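Side-chain contacts in AvrA (Salmonella typhimurium, PDB 6BE0), which probably transfers acetyl groups from acetyl-CoA to serine and threonine residues of target proteins, as a YopJ-family bacterial effector that binds inositol hexakisphosphate: residues 176-181 with 243-248; 227-230 with 236-239. All blocks are in the same frame, centred on the assembly; numbering follows the deposited sequence.

Contact 1: 176-181 with 243-248; sequences ELDIQR and AQRLNE. With COA (coenzyme A), chain C.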
ATOM      1  N   GLU A 176      -4.039   4.096   9.215  1.00 36.82           N
ATOM      2  CA  GLU A 176      -3.464   5.283   8.599  1.00 39.00           C
ATOM      3  C   GLU A 176      -1.946   5.174   8.621  1.00 37.36           C
ATOM      4  O   GLU A 176      -1.361   4.878   9.662  1.00 38.69           O
ATOM      5  CB  GLU A 176      -3.925   6.544   9.336  1.00 38.03           C
ATOM      6  CG  GLU A 176      -3.314   7.843   8.829  1.00 42.19           C
ATOM      7  CD  GLU A 176      -3.557   9.003   9.777  1.00 40.09           C
ATOM      8  OE1 GLU A 176      -3.232   8.869  10.977  1.00 40.88           O
ATOM      9  OE2 GLU A 176      -4.074  10.045   9.323  1.00 40.71           O
ATOM     10  N   LEU A 177      -1.313   5.408   7.475  1.00 30.78           N
ATOM     11  CA  LEU A 177       0.142   5.352   7.376  1.00 30.93           C
ATOM     12  C   LEU A 177       0.748   6.747   7.245  1.00 31.87           C
ATOM     13  O   LEU A 177       1.778   7.041   7.855  1.00 32.73           O
ATOM     14  CB  LEU A 177       0.564   4.481   6.189  1.00 30.00           C
ATOM     15  CG  LEU A 177       0.180   2.998   6.259  1.00 29.26           C
ATOM     16  CD1 LEU A 177       0.732   2.253   5.053  1.00 28.66           C
ATOM     17  CD2 LEU A 177       0.664   2.348   7.550  1.00 29.76           C
ATOM     18  N   ASP A 178       0.097   7.601   6.460  1.00 39.03           N
ATOM     19  CA  ASP A 178       0.595   8.947   6.182  1.00 36.12           C
ATOM     20  C   ASP A 178       2.048   8.905   5.719  1.00 36.88           C
ATOM     21  O   ASP A 178       2.920   9.538   6.315  1.00 38.94           O
ATOM     22  CB  ASP A 178       0.463   9.843   7.418  1.00 37.19           C
ATOM     23  CG  ASP A 178       0.753  11.307   7.116  1.00 40.07           C
ATOM     24  OD1 ASP A 178       0.509  11.745   5.970  1.00 38.97           O
ATOM     25  OD2 ASP A 178       1.225  12.022   8.025  1.00 40.19           O
ATOM     26  N   ILE A 179       2.302   8.137   4.663  1.00 33.80           N
ATOM     27  CA  ILE A 179       3.622   8.078   4.046  1.00 34.72           C
ATOM     28  C   ILE A 179       3.541   8.545   2.596  1.00 34.80           C
ATOM     29  O   ILE A 179       4.560   8.867   1.986  1.00 35.93           O
ATOM     30  CB  ILE A 179       4.216   6.659   4.104  1.00 34.55           C
ATOM     31  CG1 ILE A 179       3.246   5.643   3.499  1.00 33.11           C
ATOM     32  CG2 ILE A 179       4.547   6.294   5.546  1.00 39.51           C
ATOM     33  CD1 ILE A 179       3.852   4.266   3.299  1.00 33.05           C
ATOM     34  N   GLN A 180       2.329   8.575   2.049  1.00 32.41           N
ATOM     35  CA  GLN A 180       2.096   9.180   0.744  1.00 32.46           C
ATOM     36  C   GLN A 180       1.684  10.632   0.928  1.00 33.55           C
ATOM     37  O   GLN A 180       0.788  10.938   1.715  1.00 36.06           O
ATOM     38  CB  GLN A 180       1.019   8.429  -0.042  1.00 31.92           C
ATOM     39  CG  GLN A 180       0.689   9.078  -1.385  1.00 31.18           C
ATOM     40  CD  GLN A 180      -0.557   8.510  -2.026  1.00 30.94           C
ATOM     41  OE1 GLN A 180      -0.933   7.368  -1.774  1.00 31.61           O
ATOM     42  NE2 GLN A 180      -1.209   9.315  -2.860  1.00 37.23           N
ATOM     43  N   ARG A 181       2.342  11.518   0.188  1.00 40.43           N
ATOM     44  CA  ARG A 181       2.020  12.939   0.206  1.00 42.00           C
ATOM     45  C   ARG A 181       1.803  13.446  -1.216  1.00 41.90           C
ATOM     46  O   ARG A 181       1.127  14.452  -1.424  1.00 43.80           O
ATOM     47  CB  ARG A 181       3.131  13.736   0.891  1.00 43.48           C
ATOM     48  CG  ARG A 181       3.555  13.186   2.246  1.00 47.70           C
ATOM     49  CD  ARG A 181       2.472  13.364   3.291  1.00 52.66           C
ATOM     50  NE  ARG A 181       2.820  12.746   4.570  1.00 50.07           N
ATOM     51  CZ  ARG A 181       3.754  13.204   5.399  1.00 47.01           C
ATOM     52  NH1 ARG A 181       4.465  14.281   5.090  1.00 55.92           N
ATOM     53  NH2 ARG A 181       3.985  12.577   6.542  1.00 51.04           N
ATOM     54  N   ALA A 243      10.826  13.637   5.249  1.00 53.76           N
ATOM     55  CA  ALA A 243      11.920  13.394   6.181  1.00 54.39           C
ATOM     56  C   ALA A 243      11.418  13.411   7.623  1.00 57.33           C
ATOM     57  O   ALA A 243      11.844  12.600   8.448  1.00 55.58           O
ATOM     58  CB  ALA A 243      13.017  14.428   5.990  1.00 57.96           C
ATOM     59  N   GLN A 244      10.514  14.338   7.919  1.00 61.07           N
ATOM     60  CA  GLN A 244       9.926  14.438   9.248  1.00 62.33           C
ATOM     61  C   GLN A 244       9.162  13.164   9.588  1.00 59.33           C
ATOM     62  O   GLN A 244       9.226  12.675  10.714  1.00 61.59           O
ATOM     63  CB  GLN A 244       8.996  15.650   9.338  1.00 65.95           C
ATOM     64  CG  GLN A 244       8.333  15.834  10.699  1.00 69.78           C
ATOM     65  CD  GLN A 244       9.337  16.063  11.814  1.00 77.27           C
ATOM     66  OE1 GLN A 244      10.340  16.754  11.631  1.00 80.51           O
ATOM     67  NE2 GLN A 244       9.074  15.476  12.977  1.00 77.62           N
ATOM     68  N   ARG A 245       8.442  12.634   8.607  1.00 46.98           N
ATOM     69  CA  ARG A 245       7.653  11.422   8.803  1.00 43.79           C
ATOM     70  C   ARG A 245       8.544  10.231   9.141  1.00 42.85           C
ATOM     71  O   ARG A 245       8.178   9.382   9.956  1.00 41.96           O
ATOM     72  CB  ARG A 245       6.824  11.120   7.553  1.00 40.91           C
ATOM     73  CG  ARG A 245       5.936   9.888   7.658  1.00 37.85           C
ATOM     74  CD  ARG A 245       4.856  10.031   8.720  1.00 38.51           C
ATOM     75  NE  ARG A 245       4.135   8.776   8.920  1.00 35.91           N
ATOM     76  CZ  ARG A 245       4.519   7.810   9.750  1.00 35.47           C
ATOM     77  NH1 ARG A 245       5.622   7.943  10.478  1.00 37.54           N
ATOM     78  NH2 ARG A 245       3.797   6.704   9.859  1.00 33.32           N
ATOM     79  N   LEU A 246       9.711  10.168   8.506  1.00 49.29           N
ATOM     80  CA  LEU A 246      10.675   9.116   8.796  1.00 50.21           C
ATOM     81  C   LEU A 246      11.257   9.290  10.195  1.00 56.24           C
ATOM     82  O   LEU A 246      11.478   8.311  10.906  1.00 60.75           O
ATOM     83  CB  LEU A 246      11.800   9.108   7.759  1.00 55.50           C
ATOM     84  CG  LEU A 246      11.476   8.525   6.381  1.00 50.19           C
ATOM     85  CD1 LEU A 246      12.669   8.690   5.452  1.00 48.52           C
ATOM     86  CD2 LEU A 246      11.082   7.058   6.475  1.00 47.02           C
ATOM     87  N   ASN A 247      11.504  10.538  10.586  1.00 54.35           N
ATOM     88  CA  ASN A 247      12.007  10.829  11.924  1.00 57.71           C
ATOM     89  C   ASN A 247      11.020  10.382  12.995  1.00 57.53           C
ATOM     90  O   ASN A 247      11.411  10.030  14.105  1.00 66.82           O
ATOM     91  CB  ASN A 247      12.294  12.323  12.090  1.00 61.15           C
ATOM     92  CG  ASN A 247      13.373  12.822  11.152  1.00 63.12           C
ATOM     93  OD1 ASN A 247      14.148  12.039  10.602  1.00 66.29           O
ATOM     94  ND2 ASN A 247      13.434  14.136  10.970  1.00 65.18           N
ATOM     95  N   GLU A 248       9.736  10.405  12.659  1.00 58.25           N
ATOM     96  CA  GLU A 248       8.701   9.982  13.591  1.00 59.14           C
ATOM     97  C   GLU A 248       8.679   8.465  13.726  1.00 58.04           C
ATOM     98  O   GLU A 248       8.355   7.934  14.789  1.00 63.71           O
ATOM     99  CB  GLU A 248       7.333  10.494  13.139  1.00 58.40           C
ATOM    100  CG  GLU A 248       7.182  12.005  13.237  1.00 58.68           C
ATOM    101  CD  GLU A 248       5.936  12.516  12.541  1.00 64.40           C
ATOM    102  OE1 GLU A 248       5.064  11.688  12.193  1.00 55.28           O
ATOM    103  OE2 GLU A 248       5.833  13.747  12.342  1.00 65.32           O
TER
HETATM  104  N1A COA C 302       5.910  14.891  -3.054  1.00 46.94           N
HETATM  105  C2A COA C 302       6.800  14.569  -2.067  1.00 45.68           C
HETATM  106  N3A COA C 302       6.633  15.065  -0.805  1.00 50.04           N
HETATM  107  C4A COA C 302       5.577  15.889  -0.516  1.00 52.71           C
HETATM  108  C5A COA C 302       4.694  16.209  -1.486  1.00 41.56           C
HETATM  109  C6A COA C 302       4.872  15.699  -2.767  1.00 38.20           C
HETATM  110  N6A COA C 302       4.370  15.644  -4.103  1.00 48.94           N
HETATM  111  N7A COA C 302       3.747  17.029  -0.947  1.00 54.56           N
HETATM  112  C8A COA C 302       4.053  17.212   0.364  1.00 59.47           C
HETATM  113  N9A COA C 302       5.179  16.514   0.636  1.00 62.41           N
HETATM  114  C1B COA C 302       5.868  16.407   1.879  1.00 58.69           C
HETATM  115  C2B COA C 302       6.987  17.098   1.859  1.00 63.90           C
HETATM  116  O2B COA C 302       8.111  16.230   1.551  1.00 84.53           O
HETATM  117  C3B COA C 302       7.133  17.715   3.351  1.00 82.50           C
HETATM  118  O3B COA C 302       7.591  16.720   4.267  1.00 84.10           O
HETATM  119  P3B COA C 302       9.010  16.924   5.005  1.00 67.69           P
HETATM  120  O7A COA C 302      10.132  16.744   4.008  1.00 52.49           O
HETATM  121  O8A COA C 302       9.080  18.309   5.600  1.00 77.48           O
HETATM  122  O9A COA C 302       9.156  15.901   6.111  1.00 71.68           O
HETATM  123  C4B COA C 302       5.878  18.106   3.678  1.00 85.62           C
HETATM  124  O4B COA C 302       4.982  17.057   3.032  1.00 77.01           O
HETATM  125  C5B COA C 302       5.586  19.487   3.109  1.00 93.33           C
HETATM  126  O5B COA C 302       4.203  19.787   3.254  1.00 81.09           O
HETATM  127  P1A COA C 302       3.750  20.918   4.293  1.00123.16           P
HETATM  128  O1A COA C 302       4.763  21.029   5.422  1.00117.40           O
HETATM  129  O2A COA C 302       3.639  22.247   3.566  1.00129.07           O
HETATM  130  O3A COA C 302       2.335  20.535   4.894  1.00 91.01           O
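Arg245, on the first turn of helix 243-252, reaches the loop after strand 170-176 and grips the carbonyl of Leu177. The grip is side-on: two nitrogens bond to one oxygen. Arg245 NH2 lies 2.9 Å from Leu177 O, and Arg245 NE lies 3.1 Å from the same atom. The oxygen sits within 5° of the guanidinium plane, and both donors lie in the carbonyl plane. Arg245 NE also makes a weak bond to Asp178 O. CG of Arg245 is anti to its own backbone N (chi1 -179°), and a bend at chi2 swings the head onto the loop carbonyls. The charge of Arg245 is answered by Asp229, its salt-bridge partner outside these segments.

Two bonds to Asp178 help to place the Arg181 head. Arg181 NE lies 2.9 Å from Asp178 OD1 in a salt bridge, although the hydrogen bond in this pair is weak. Arg181 NH2 donates to Asp178 O at 3.2 Å, from above the carbonyl plane.

Packing joins the two arginines. Arg181 NH2 rests 3.3 Å from Arg245 CB, and the side chains cross at about a right angle.

Coenzyme A spans both segments. Arg181 CB touches N9A of the coenzyme A adenine at 3.5 Å. On the helix, Gln244 N donates to the 3'-phosphate oxygen O9A of coenzyme A at 2.7 Å. Ala243 N makes a weak bond to O7A of the same phosphate. These amides belong to the N-terminal turn, whose dipole probably favours the anion. Arg245 thus joins the adenosine-contacting loop to the phosphate-binding helix end, and probably helps to keep both in place.

Contact 2: 227-230 with 236-239; sequences KADR and FYKH. With IHP (inositol hexakisphosphate), chain B.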
ATOM      1  N   LYS A 227       0.468   5.103  16.088  1.00 50.76           N
ATOM      2  CA  LYS A 227       0.196   3.775  16.623  1.00 51.99           C
ATOM      3  C   LYS A 227       0.662   2.699  15.647  1.00 50.87           C
ATOM      4  O   LYS A 227       1.155   1.646  16.053  1.00 53.00           O
ATOM      5  CB  LYS A 227      -1.297   3.608  16.917  1.00 51.05           C
ATOM      6  CG  LYS A 227      -1.832   4.545  17.987  1.00 52.36           C
ATOM      7  CD  LYS A 227      -1.437   4.097  19.387  1.00 63.20           C
ATOM      8  CE  LYS A 227      -2.258   2.904  19.861  1.00 69.01           C
ATOM      9  NZ  LYS A 227      -3.711   3.225  19.965  1.00 67.92           N
ATOM     10  N   ALA A 228       0.505   2.974  14.356  1.00 39.20           N
ATOM     11  CA  ALA A 228       0.883   2.023  13.317  1.00 36.99           C
ATOM     12  C   ALA A 228       2.394   1.817  13.280  1.00 38.96           C
ATOM     13  O   ALA A 228       2.869   0.727  12.966  1.00 44.80           O
ATOM     14  CB  ALA A 228       0.381   2.496  11.961  1.00 35.04           C
ATOM     15  N   ASP A 229       3.145   2.865  13.605  1.00 41.41           N
ATOM     16  CA  ASP A 229       4.604   2.797  13.593  1.00 45.95           C
ATOM     17  C   ASP A 229       5.132   1.780  14.603  1.00 47.37           C
ATOM     18  O   ASP A 229       6.221   1.233  14.430  1.00 54.10           O
ATOM     19  CB  ASP A 229       5.210   4.175  13.880  1.00 47.70           C
ATOM     20  CG  ASP A 229       4.964   5.171  12.757  1.00 46.38           C
ATOM     21  OD1 ASP A 229       4.619   4.742  11.636  1.00 40.45           O
ATOM     22  OD2 ASP A 229       5.126   6.387  12.994  1.00 44.42           O
ATOM     23  N   ARG A 230       4.358   1.528  15.654  1.00 62.72           N
ATOM     24  CA  ARG A 230       4.761   0.581  16.689  1.00 66.40           C
ATOM     25  C   ARG A 230       4.525  -0.863  16.253  1.00 66.81           C
ATOM     26  O   ARG A 230       5.087  -1.792  16.834  1.00 69.39           O
ATOM     27  CB  ARG A 230       4.002   0.857  17.987  1.00 67.31           C
ATOM     28  CG  ARG A 230       4.126   2.283  18.492  1.00 67.00           C
ATOM     29  CD  ARG A 230       3.259   2.507  19.717  1.00 68.70           C
ATOM     30  NE  ARG A 230       3.124   3.926  20.037  1.00 79.92           N
ATOM     31  CZ  ARG A 230       2.284   4.417  20.943  1.00 76.93           C
ATOM     32  NH1 ARG A 230       1.489   3.604  21.631  1.00 78.72           N
ATOM     33  NH2 ARG A 230       2.234   5.725  21.160  1.00 67.07           N
ATOM     34  N   PHE A 236       8.109  -1.107   5.144  1.00 40.93           N
ATOM     35  CA  PHE A 236       6.888  -0.421   4.732  1.00 37.95           C
ATOM     36  C   PHE A 236       7.124   1.061   4.446  1.00 38.75           C
ATOM     37  O   PHE A 236       6.327   1.698   3.757  1.00 39.16           O
ATOM     38  CB  PHE A 236       5.814  -0.570   5.811  1.00 35.78           C
ATOM     39  CG  PHE A 236       5.056  -1.864   5.740  1.00 35.20           C
ATOM     40  CD1 PHE A 236       5.726  -3.069   5.628  1.00 39.20           C
ATOM     41  CD2 PHE A 236       3.673  -1.875   5.796  1.00 32.70           C
ATOM     42  CE1 PHE A 236       5.032  -4.261   5.563  1.00 34.11           C
ATOM     43  CE2 PHE A 236       2.973  -3.063   5.733  1.00 35.52           C
ATOM     44  CZ  PHE A 236       3.653  -4.258   5.617  1.00 31.54           C
ATOM     45  N   TYR A 237       8.222   1.598   4.971  1.00 36.08           N
ATOM     46  CA  TYR A 237       8.471   3.038   4.949  1.00 35.25           C
ATOM     47  C   TYR A 237       9.570   3.452   3.977  1.00 36.02           C
ATOM     48  O   TYR A 237      10.092   4.562   4.061  1.00 35.17           O
ATOM     49  CB  TYR A 237       8.831   3.513   6.356  1.00 35.88           C
ATOM     50  CG  TYR A 237       7.729   3.283   7.354  1.00 35.19           C
ATOM     51  CD1 TYR A 237       6.896   4.320   7.746  1.00 34.35           C
ATOM     52  CD2 TYR A 237       7.509   2.024   7.893  1.00 36.41           C
ATOM     53  CE1 TYR A 237       5.880   4.112   8.655  1.00 36.22           C
ATOM     54  CE2 TYR A 237       6.495   1.805   8.801  1.00 35.89           C
ATOM     55  CZ  TYR A 237       5.684   2.852   9.180  1.00 34.87           C
ATOM     56  OH  TYR A 237       4.673   2.641  10.086  1.00 40.73           O
ATOM     57  N   LYS A 238       9.917   2.566   3.052  1.00 35.72           N
ATOM     58  CA  LYS A 238      10.997   2.849   2.116  1.00 35.69           C
ATOM     59  C   LYS A 238      10.640   3.997   1.174  1.00 33.83           C
ATOM     60  O   LYS A 238      11.515   4.758   0.758  1.00 35.62           O
ATOM     61  CB  LYS A 238      11.338   1.598   1.311  1.00 36.21           C
ATOM     62  CG  LYS A 238      11.839   0.441   2.164  1.00 38.98           C
ATOM     63  CD  LYS A 238      12.147  -0.791   1.325  1.00 40.72           C
ATOM     64  CE  LYS A 238      13.285  -0.532   0.349  1.00 41.57           C
ATOM     65  NZ  LYS A 238      13.723  -1.774  -0.340  1.00 41.80           N
ATOM     66  N   HIS A 239       9.355   4.121   0.852  1.00 35.49           N
ATOM     67  CA  HIS A 239       8.888   5.149  -0.078  1.00 36.55           C
ATOM     68  C   HIS A 239       8.278   6.351   0.636  1.00 33.17           C
ATOM     69  O   HIS A 239       7.612   7.171   0.004  1.00 33.50           O
ATOM     70  CB  HIS A 239       7.858   4.561  -1.046  1.00 31.23           C
ATOM     71  CG  HIS A 239       8.391   3.449  -1.894  1.00 32.31           C
ATOM     72  ND1 HIS A 239       9.313   3.655  -2.898  1.00 32.97           N
ATOM     73  CD2 HIS A 239       8.128   2.120  -1.891  1.00 32.35           C
ATOM     74  CE1 HIS A 239       9.598   2.503  -3.475  1.00 37.06           C
ATOM     75  NE2 HIS A 239       8.893   1.555  -2.883  1.00 38.19           N
TER
HETATM   76  C1  IHP B 301      12.934  -5.767  -3.776  1.00 78.54           C
HETATM   77  C2  IHP B 301      11.833  -4.728  -3.949  1.00 69.88           C
HETATM   78  C3  IHP B 301      12.399  -3.318  -3.925  1.00 67.42           C
HETATM   79  C4  IHP B 301      13.507  -3.165  -4.947  1.00 79.01           C
HETATM   80  C5  IHP B 301      14.640  -4.103  -4.576  1.00 73.21           C
HETATM   81  C6  IHP B 301      14.172  -5.549  -4.643  1.00 78.55           C
HETATM   82  O11 IHP B 301      12.379  -7.046  -4.028  1.00 69.77           O
HETATM   83  P1  IHP B 301      12.029  -7.972  -2.777  1.00 75.18           P
HETATM   84  O21 IHP B 301      10.727  -8.696  -3.037  1.00 93.13           O
HETATM   85  O31 IHP B 301      11.876  -7.143  -1.520  1.00 74.01           O
HETATM   86  O41 IHP B 301      13.132  -8.979  -2.587  1.00 86.31           O
HETATM   87  O12 IHP B 301      11.111  -4.966  -5.178  1.00 69.12           O
HETATM   88  P2  IHP B 301       9.575  -5.348  -5.132  1.00 49.55           P
HETATM   89  O22 IHP B 301       9.341  -6.514  -4.201  1.00 36.70           O
HETATM   90  O32 IHP B 301       8.749  -4.180  -4.646  1.00 53.55           O
HETATM   91  O42 IHP B 301       9.114  -5.736  -6.520  1.00 27.05           O
HETATM   92  O13 IHP B 301      11.356  -2.372  -4.161  1.00 55.70           O
HETATM   93  P3  IHP B 301      10.885  -1.422  -2.971  1.00 49.28           P
HETATM   94  O23 IHP B 301       9.387  -1.248  -3.023  1.00 38.31           O
HETATM   95  O33 IHP B 301      11.264  -2.001  -1.629  1.00 28.69           O
HETATM   96  O43 IHP B 301      11.532  -0.070  -3.123  1.00 37.48           O
HETATM   97  O14 IHP B 301      13.927  -1.791  -5.045  1.00100.62           O
HETATM   98  P4  IHP B 301      14.761  -1.010  -3.907  1.00 55.44           P
HETATM   99  O24 IHP B 301      14.155   0.360  -3.699  1.00 41.12           O
HETATM  100  O34 IHP B 301      14.751  -1.749  -2.588  1.00 48.71           O
HETATM  101  O44 IHP B 301      16.181  -0.818  -4.362  1.00 48.35           O
HETATM  102  O15 IHP B 301      15.779  -3.918  -5.419  1.00 75.85           O
HETATM  103  P5  IHP B 301      17.222  -4.174  -4.817  1.00 52.27           P
HETATM  104  O25 IHP B 301      17.117  -4.966  -3.531  1.00 33.57           O
HETATM  105  O35 IHP B 301      18.042  -4.948  -5.818  1.00 41.35           O
HETATM  106  O45 IHP B 301      17.915  -2.866  -4.523  1.00 47.66           O
HETATM  107  O16 IHP B 301      13.920  -5.925  -5.996  1.00 80.80           O
HETATM  108  P6  IHP B 301      14.551  -7.245  -6.549  1.00 54.83           P
HETATM  109  O26 IHP B 301      14.400  -7.290  -8.048  1.00 38.91           O
HETATM  110  O36 IHP B 301      16.014  -7.305  -6.196  1.00 57.44           O
HETATM  111  O46 IHP B 301      13.850  -8.445  -5.963  1.00 45.69           O
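Tyr237 points its hydroxyl at the carboxylate of Asp229, close to helix 225-228. The fold is the YopJ-family acetyltransferase domain, of peptidase clan CA. The bond joins Asp229 to the loop that leads to helix 243-252. Five residues separate the two segments.

The tight part is small and buried. Tyr237 OH donates to Asp229 OD1 at 2.6 Å. The acceptor uses its anti lone pair, on the side away from OD2. The carboxylate and ring planes stand 68° apart, and the oxygen approaches the ring obliquely. Asp229 OD1 is also 3.3 Å from both CE1 and CZ of Tyr237. In Asp229, CG lies beside the backbone N (chi1 -68°), which carries the carboxylate toward the tyrosine. OD1 has a second partner, Arg245 on helix 243-252. The hydroxyl and the guanidinium together probably stabilise the negative charge of the buried aspartate. Tyr249 stacks on the Tyr237 ring and helps hold it in place.

Contact between the segments is sparse beyond this pair. Ala228 O approaches Tyr237 OH only to 3.9 Å. Arg230, which is exposed, and Lys227, which is partly exposed, belong to the solvent-facing part of segment 227-230 and do not meet segment 236-239. Lys227 CD lies over one face of the Arg230 guanidinium, offset toward its rim.

Past the tyrosine, Lys238 and His239 serve inositol hexakisphosphate instead. Lys238 NZ bonds to O33 of the ligand at 2.8 Å and also meets O34, which belongs to a second phosphate. Lys196, Lys263 and Lys291 bond to the same ligand. His239 NE2 donates to IHP O23, which lies in the imidazole plane, at 2.8 Å.

Overall arrangement
Contact 2 is nested along the chain inside the loop closed by contact 1, and their centres are 8 Å apart. The joint between them is short: Arg245 NH2 of contact 1 lies 2.8 Å from Asp229 OD1 of contact 2. Packing adds to it, with Arg245 NH2 3.5 Å from Tyr237 CE1 and Ile179 CD1 3.6 Å from Phe236 O. Contact 1 holds residues of the coenzyme A pocket, and contact 2 holds residues of the inositol hexakisphosphate pocket. The Tyr237 side chain is about 12 Å from coenzyme A, and that of Ile179 about 10 Å from inositol hexakisphosphate. The two joined contacts thus each carry residues of one pocket.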